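Local coordinates for protein Csm3 (Thermoplasma volcanium, PDB 6AE2) that probably binds CRISPR RNA as a RAMP-family subunit of the type III-A CRISPR-Cas effector complex, and is thought to cut target RNA, at residues 84-89 / 207-212; 106-111 / 194-199. All coordinates share one frame; numbering follows the deposited sequence.

Overall arrangement
The two contacts lie on the same helical layer beside the six-stranded antiparallel sheet, their centres about 15 Å apart. Helix 190-205 links them: its middle, 194-199, enters interaction 2, and the loop leaving its C-terminal end, 207-212, enters interaction 1. Helices 80-93 and 104-109, consecutive in the chain, supply the other halves, and interaction 2 is nested within the chain loop closed by interaction 1. Helix 80-93 connects the two, touching the glycine-rich loop of the RAMP fold through K86 and the end of helix 104-109 through R88, whose NH2 probably hydrogen-bonds G110 O (2.6 Å). Both contacts reach the second subunit.

Interaction 1. Residues 84-89 / 207-212; sequences KGKIRS and SYLGGN
K86, on helix 80-93, faces L209 across a CA-CA distance of 7.0 Å, the nearest backbone approach between the helical turn 84-89 and the extended loop 207-212. That loop follows helix 190-205 and opens the glycine-rich loop found in RAMP-superfamily proteins. Beyond L209 the chain draws away from the helix, with G210 at positive phi. K86 carries the helical side of the contact alone. Its CB touches CD2 of L209 (4.0 Å), a small apolar patch continued by L204 of helix 190-205, which both residues also touch. With CG anti to the backbone N, the lysine chain leaves the helix for the loop, then bends at chi2 and passes alongside the carbonyl of Y208. CE of K86 lies 3.3 Å from Y208 O and also brushes S207 OG; neither is a hydrogen bond. At the tip, the ammonium group sits over one face of the Y208 ring in a cation-pi contact. K86 NZ is 4.1 Å from the centroid of the Y208 ring and only 17° off the ring normal. It is displaced slightly toward the rim, where CZ is its nearest ring atom. The first torsion of Y208 (chi1 63°) sets CG between the backbone N and the carbonyl carbon, bringing the ring back toward K86 although CB points away from the helix. G210 O lies in plane at the edge of the same ring. Beyond the contact, Y208 packs on I126 of the second subunit, and S207 O accepts a hydrogen bond from R128 of that subunit, so the loop also belongs to the subunit interface. Behind K86, its own carbonyl O receives the S89 hydroxyl one turn later, S89 OG to K86 O 2.9 Å, with the donor tilted 28° from the carbonyl plane.

Interaction 2. Residues 106-111 / 194-199; sequences SKMFGY and IKCLKT
M108 and C196 bring two helices together at a CA-CA distance of 8.9 Å, M108 near the C-terminal end of helix 104-109 and C196 midway along helix 190-205. The M108 side chain spans the gap. M108 CB and CG head toward the other helix, but CG is still 5.2 Å from C196 SG. An extended chi2 (-166°) then carries M108 SD to 4.2 Å from C196 SG, and M108 SD also lies about 4.3 Å from C196 CB. The final torsion (chi3 68°) turns the methyl M108 CE aside to L197 CB, 4.4 Å away. C196 SG also lies at the edge of the F109 ring, near its plane, 4.2 Å from F109 CE1, so the thiol touches both a thioether and an aromatic rim. The contact is apolar and buried, without hydrogen bonds between the segments. Just past F109, G110 leaves the helical conformation with a positive phi, though its N still bonds S106 O. Around this core, I87 and L91 of helix 80-93 pack on F109, Y96 touches C196, L125 of strand 125-132 meets M108 and F109, and L182 of strand 175-185 touches both M108 and L197, seating the helix pair on the main sheet.

Interaction 1. Residues 84-89 / 207-212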
loop_
_atom_site.group_PDB
_atom_site.type_symbol
_atom_site.label_atom_id
_atom_site.label_comp_id
_atom_site.label_asym_id
_atom_site.label_seq_id
_atom_site.Cartn_x
_atom_site.Cartn_y
_atom_site.Cartn_z
ATOM N N LYS A 84 -11.568 -10.503 -0.933
ATOM C CA LYS A 84 -11.776 -11.703 -1.735
ATOM C C LYS A 84 -11.699 -11.391 -3.225
ATOM O O LYS A 84 -11.070 -12.128 -3.994
ATOM C CB LYS A 84 -13.120 -12.334 -1.385
ATOM C CG LYS A 84 -13.240 -13.795 -1.778
ATOM C CD LYS A 84 -14.660 -14.301 -1.603
ATOM C CE LYS A 84 -14.780 -15.750 -2.041
ATOM N NZ LYS A 84 -16.186 -16.231 -1.993
ATOM N N GLY A 85 -12.335 -10.298 -3.648
ATOM C CA GLY A 85 -12.296 -9.935 -5.055
ATOM C C GLY A 85 -10.899 -9.587 -5.532
ATOM O O GLY A 85 -10.512 -9.927 -6.653
ATOM N N LYS A 86 -10.120 -8.909 -4.688
ATOM C CA LYS A 86 -8.767 -8.534 -5.081
ATOM C C LYS A 86 -7.854 -9.753 -5.127
ATOM O O LYS A 86 -7.093 -9.933 -6.084
ATOM C CB LYS A 86 -8.212 -7.475 -4.125
ATOM C CG LYS A 86 -6.856 -6.930 -4.537
ATOM C CD LYS A 86 -6.853 -6.555 -6.009
ATOM C CE LYS A 86 -5.505 -6.015 -6.447
ATOM N NZ LYS A 86 -5.651 -4.805 -7.305
ATOM N N ILE A 87 -7.920 -10.606 -4.101
ATOM C CA ILE A 87 -7.089 -11.806 -4.085
ATOM C C ILE A 87 -7.440 -12.708 -5.259
ATOM O O ILE A 87 -6.555 -13.274 -5.915
ATOM C CB ILE A 87 -7.234 -12.547 -2.741
ATOM C CG1 ILE A 87 -6.672 -11.707 -1.594
ATOM C CG2 ILE A 87 -6.534 -13.897 -2.790
ATOM C CD1 ILE A 87 -6.920 -12.316 -0.229
ATOM N N ARG A 88 -8.735 -12.844 -5.554
ATOM C CA ARG A 88 -9.157 -13.695 -6.662
ATOM C C ARG A 88 -8.619 -13.169 -7.988
ATOM O O ARG A 88 -8.058 -13.927 -8.787
ATOM C CB ARG A 88 -10.681 -13.791 -6.703
ATOM C CG ARG A 88 -11.189 -15.021 -7.437
ATOM C CD ARG A 88 -12.379 -14.701 -8.327
ATOM N NE ARG A 88 -12.754 -15.850 -9.147
ATOM C CZ ARG A 88 -13.730 -16.700 -8.844
ATOM N NH1 ARG A 88 -14.442 -16.532 -7.738
ATOM N NH2 ARG A 88 -13.995 -17.720 -9.649
ATOM N N SER A 89 -8.773 -11.863 -8.231
ATOM C CA SER A 89 -8.286 -11.281 -9.477
ATOM C C SER A 89 -6.778 -11.432 -9.617
ATOM O O SER A 89 -6.275 -11.614 -10.732
ATOM C CB SER A 89 -8.682 -9.808 -9.560
ATOM O OG SER A 89 -7.908 -9.023 -8.668
ATOM N N SER A 207 0.792 -5.768 -4.136
ATOM C CA SER A 207 -0.189 -4.966 -4.850
ATOM C C SER A 207 -0.881 -4.041 -3.855
ATOM O O SER A 207 -0.226 -3.483 -2.962
ATOM C CB SER A 207 -1.204 -5.856 -5.569
ATOM O OG SER A 207 -1.897 -5.126 -6.569
ATOM N N TYR A 208 -2.199 -3.887 -3.979
ATOM C CA TYR A 208 -2.901 -2.909 -3.160
ATOM C C TYR A 208 -4.376 -3.266 -3.050
ATOM O O TYR A 208 -4.936 -3.939 -3.919
ATOM C CB TYR A 208 -2.739 -1.502 -3.740
ATOM C CG TYR A 208 -3.359 -1.346 -5.114
ATOM C CD1 TYR A 208 -2.645 -1.670 -6.262
ATOM C CD2 TYR A 208 -4.658 -0.875 -5.263
ATOM C CE1 TYR A 208 -3.209 -1.530 -7.517
ATOM C CE2 TYR A 208 -5.228 -0.731 -6.515
ATOM C CZ TYR A 208 -4.501 -1.060 -7.637
ATOM O OH TYR A 208 -5.070 -0.917 -8.882
ATOM N N LEU A 209 -4.996 -2.787 -1.975
ATOM C CA LEU A 209 -6.439 -2.829 -1.791
ATOM C C LEU A 209 -7.049 -1.479 -2.147
ATOM O O LEU A 209 -6.420 -0.431 -1.984
ATOM C CB LEU A 209 -6.808 -3.186 -0.349
ATOM C CG LEU A 209 -6.870 -4.652 0.071
ATOM C CD1 LEU A 209 -7.192 -4.753 1.558
ATOM C CD2 LEU A 209 -7.904 -5.389 -0.763
ATOM N N GLY A 210 -8.287 -1.514 -2.636
ATOM C CA GLY A 210 -8.995 -0.292 -2.949
ATOM C C GLY A 210 -8.537 0.334 -4.254
ATOM O O GLY A 210 -8.020 -0.330 -5.159
ATOM N N GLY A 211 -8.732 1.650 -4.343
ATOM C CA GLY A 211 -8.427 2.404 -5.536
ATOM C C GLY A 211 -7.170 3.250 -5.389
ATOM O O GLY A 211 -6.595 3.388 -4.311
ATOM N N ASN A 212 -6.751 3.813 -6.524
ATOM C CA ASN A 212 -5.599 4.715 -6.602
ATOM C C ASN A 212 -4.300 4.020 -6.199
ATOM O O ASN A 212 -3.401 4.643 -5.629
ATOM C CB ASN A 212 -5.822 5.974 -5.758
ATOM C CG ASN A 212 -6.961 6.829 -6.278
ATOM O OD1 ASN A 212 -6.851 7.451 -7.335
ATOM N ND2 ASN A 212 -8.065 6.860 -5.541
#

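Interaction 2. Residues 106-111 / 194-199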
loop_
_atom_site.group_PDB
_atom_site.type_symbol
_atom_site.label_atom_id
_atom_site.label_comp_id
_atom_site.label_asym_id
_atom_site.label_seq_id
_atom_site.Cartn_x
_atom_site.Cartn_y
_atom_site.Cartn_z
ATOM N N SER A 106 -11.389 -21.372 -8.701
ATOM C CA SER A 106 -12.840 -21.436 -8.842
ATOM C C SER A 106 -13.461 -22.250 -7.714
ATOM O O SER A 106 -14.459 -21.838 -7.112
ATOM C CB SER A 106 -13.209 -22.033 -10.201
ATOM O OG SER A 106 -13.324 -21.035 -11.201
ATOM N N LYS A 107 -12.872 -23.410 -7.406
ATOM C CA LYS A 107 -13.446 -24.287 -6.392
ATOM C C LYS A 107 -13.488 -23.622 -5.022
ATOM O O LYS A 107 -14.399 -23.891 -4.230
ATOM C CB LYS A 107 -12.659 -25.594 -6.323
ATOM C CG LYS A 107 -13.457 -26.766 -5.776
ATOM C CD LYS A 107 -14.775 -26.926 -6.518
ATOM C CE LYS A 107 -15.596 -28.071 -5.951
ATOM N NZ LYS A 107 -15.810 -29.150 -6.955
ATOM N N MET A 108 -12.524 -22.750 -4.726
ATOM C CA MET A 108 -12.488 -22.053 -3.445
ATOM C C MET A 108 -13.335 -20.783 -3.473
ATOM O O MET A 108 -14.261 -20.625 -2.672
ATOM C CB MET A 108 -11.041 -21.720 -3.069
ATOM C CG MET A 108 -10.300 -22.844 -2.369
ATOM S SD MET A 108 -8.772 -22.271 -1.604
ATOM C CE MET A 108 -9.413 -21.217 -0.306
ATOM N N PHE A 109 -13.028 -19.872 -4.395
ATOM C CA PHE A 109 -13.680 -18.571 -4.441
ATOM C C PHE A 109 -15.041 -18.604 -5.128
ATOM O O PHE A 109 -15.750 -17.592 -5.102
ATOM C CB PHE A 109 -12.767 -17.556 -5.137
ATOM C CG PHE A 109 -11.462 -17.320 -4.421
ATOM C CD1 PHE A 109 -10.432 -18.246 -4.495
ATOM C CD2 PHE A 109 -11.264 -16.169 -3.675
ATOM C CE1 PHE A 109 -9.235 -18.030 -3.837
ATOM C CE2 PHE A 109 -10.068 -15.947 -3.016
ATOM C CZ PHE A 109 -9.053 -16.879 -3.097
ATOM N N GLY A 110 -15.420 -19.719 -5.732
ATOM C CA GLY A 110 -16.735 -19.845 -6.327
ATOM C C GLY A 110 -16.702 -19.746 -7.842
ATOM O O GLY A 110 -15.885 -19.030 -8.433
ATOM N N TYR A 111 -17.611 -20.473 -8.484
ATOM C CA TYR A 111 -17.747 -20.435 -9.935
ATOM C C TYR A 111 -18.651 -19.280 -10.363
ATOM O O TYR A 111 -18.868 -19.054 -11.553
ATOM C CB TYR A 111 -18.302 -21.760 -10.462
ATOM C CG TYR A 111 -17.316 -22.908 -10.417
ATOM C CD1 TYR A 111 -17.110 -23.629 -9.248
ATOM C CD2 TYR A 111 -16.591 -23.271 -11.546
ATOM C CE1 TYR A 111 -16.210 -24.682 -9.203
ATOM C CE2 TYR A 111 -15.689 -24.319 -11.511
ATOM C CZ TYR A 111 -15.502 -25.022 -10.338
ATOM O OH TYR A 111 -14.604 -26.066 -10.299
ATOM N N ILE A 194 -5.173 -24.125 1.474
ATOM C CA ILE A 194 -4.460 -23.160 2.308
ATOM C C ILE A 194 -3.354 -22.490 1.501
ATOM O O ILE A 194 -3.195 -21.264 1.529
ATOM C CB ILE A 194 -3.902 -23.844 3.568
ATOM C CG1 ILE A 194 -5.033 -24.205 4.532
ATOM C CG2 ILE A 194 -2.869 -22.953 4.249
ATOM C CD1 ILE A 194 -4.691 -25.355 5.456
ATOM N N LYS A 195 -2.589 -23.290 0.753
ATOM C CA LYS A 195 -1.504 -22.738 -0.049
ATOM C C LYS A 195 -2.030 -21.742 -1.077
ATOM O O LYS A 195 -1.470 -20.651 -1.234
ATOM C CB LYS A 195 -0.732 -23.866 -0.735
ATOM C CG LYS A 195 0.040 -23.436 -1.969
ATOM C CD LYS A 195 0.927 -24.558 -2.484
ATOM C CE LYS A 195 1.732 -24.117 -3.697
ATOM N NZ LYS A 195 1.805 -25.194 -4.726
ATOM N N CYS A 196 -3.114 -22.091 -1.776
ATOM C CA CYS A 196 -3.713 -21.153 -2.720
ATOM C C CYS A 196 -4.144 -19.869 -2.021
ATOM O O CYS A 196 -4.039 -18.776 -2.589
ATOM C CB CYS A 196 -4.901 -21.808 -3.423
ATOM S SG CYS A 196 -5.955 -20.658 -4.333
ATOM N N LEU A 197 -4.621 -19.980 -0.780
ATOM C CA LEU A 197 -4.994 -18.794 -0.016
ATOM C C LEU A 197 -3.764 -17.992 0.387
ATOM O O LEU A 197 -3.756 -16.759 0.290
ATOM C CB LEU A 197 -5.803 -19.203 1.216
ATOM C CG LEU A 197 -6.260 -18.103 2.180
ATOM C CD1 LEU A 197 -6.846 -16.905 1.440
ATOM C CD2 LEU A 197 -7.259 -18.660 3.187
ATOM N N LYS A 198 -2.711 -18.678 0.840
ATOM C CA LYS A 198 -1.524 -17.984 1.330
ATOM C C LYS A 198 -0.853 -17.179 0.223
ATOM O O LYS A 198 -0.545 -15.993 0.405
ATOM C CB LYS A 198 -0.540 -18.985 1.940
ATOM C CG LYS A 198 -1.046 -19.703 3.184
ATOM C CD LYS A 198 -0.523 -19.063 4.457
ATOM C CE LYS A 198 -0.742 -19.970 5.660
ATOM N NZ LYS A 198 0.133 -21.175 5.613
ATOM N N THR A 199 -0.613 -17.804 -0.935
ATOM C CA THR A 199 0.078 -17.095 -2.009
ATOM C C THR A 199 -0.781 -15.984 -2.595
ATOM O O THR A 199 -0.245 -14.988 -3.096
ATOM C CB THR A 199 0.513 -18.062 -3.114
ATOM O OG1 THR A 199 -0.579 -18.296 -4.010
ATOM C CG2 THR A 199 0.988 -19.377 -2.530
#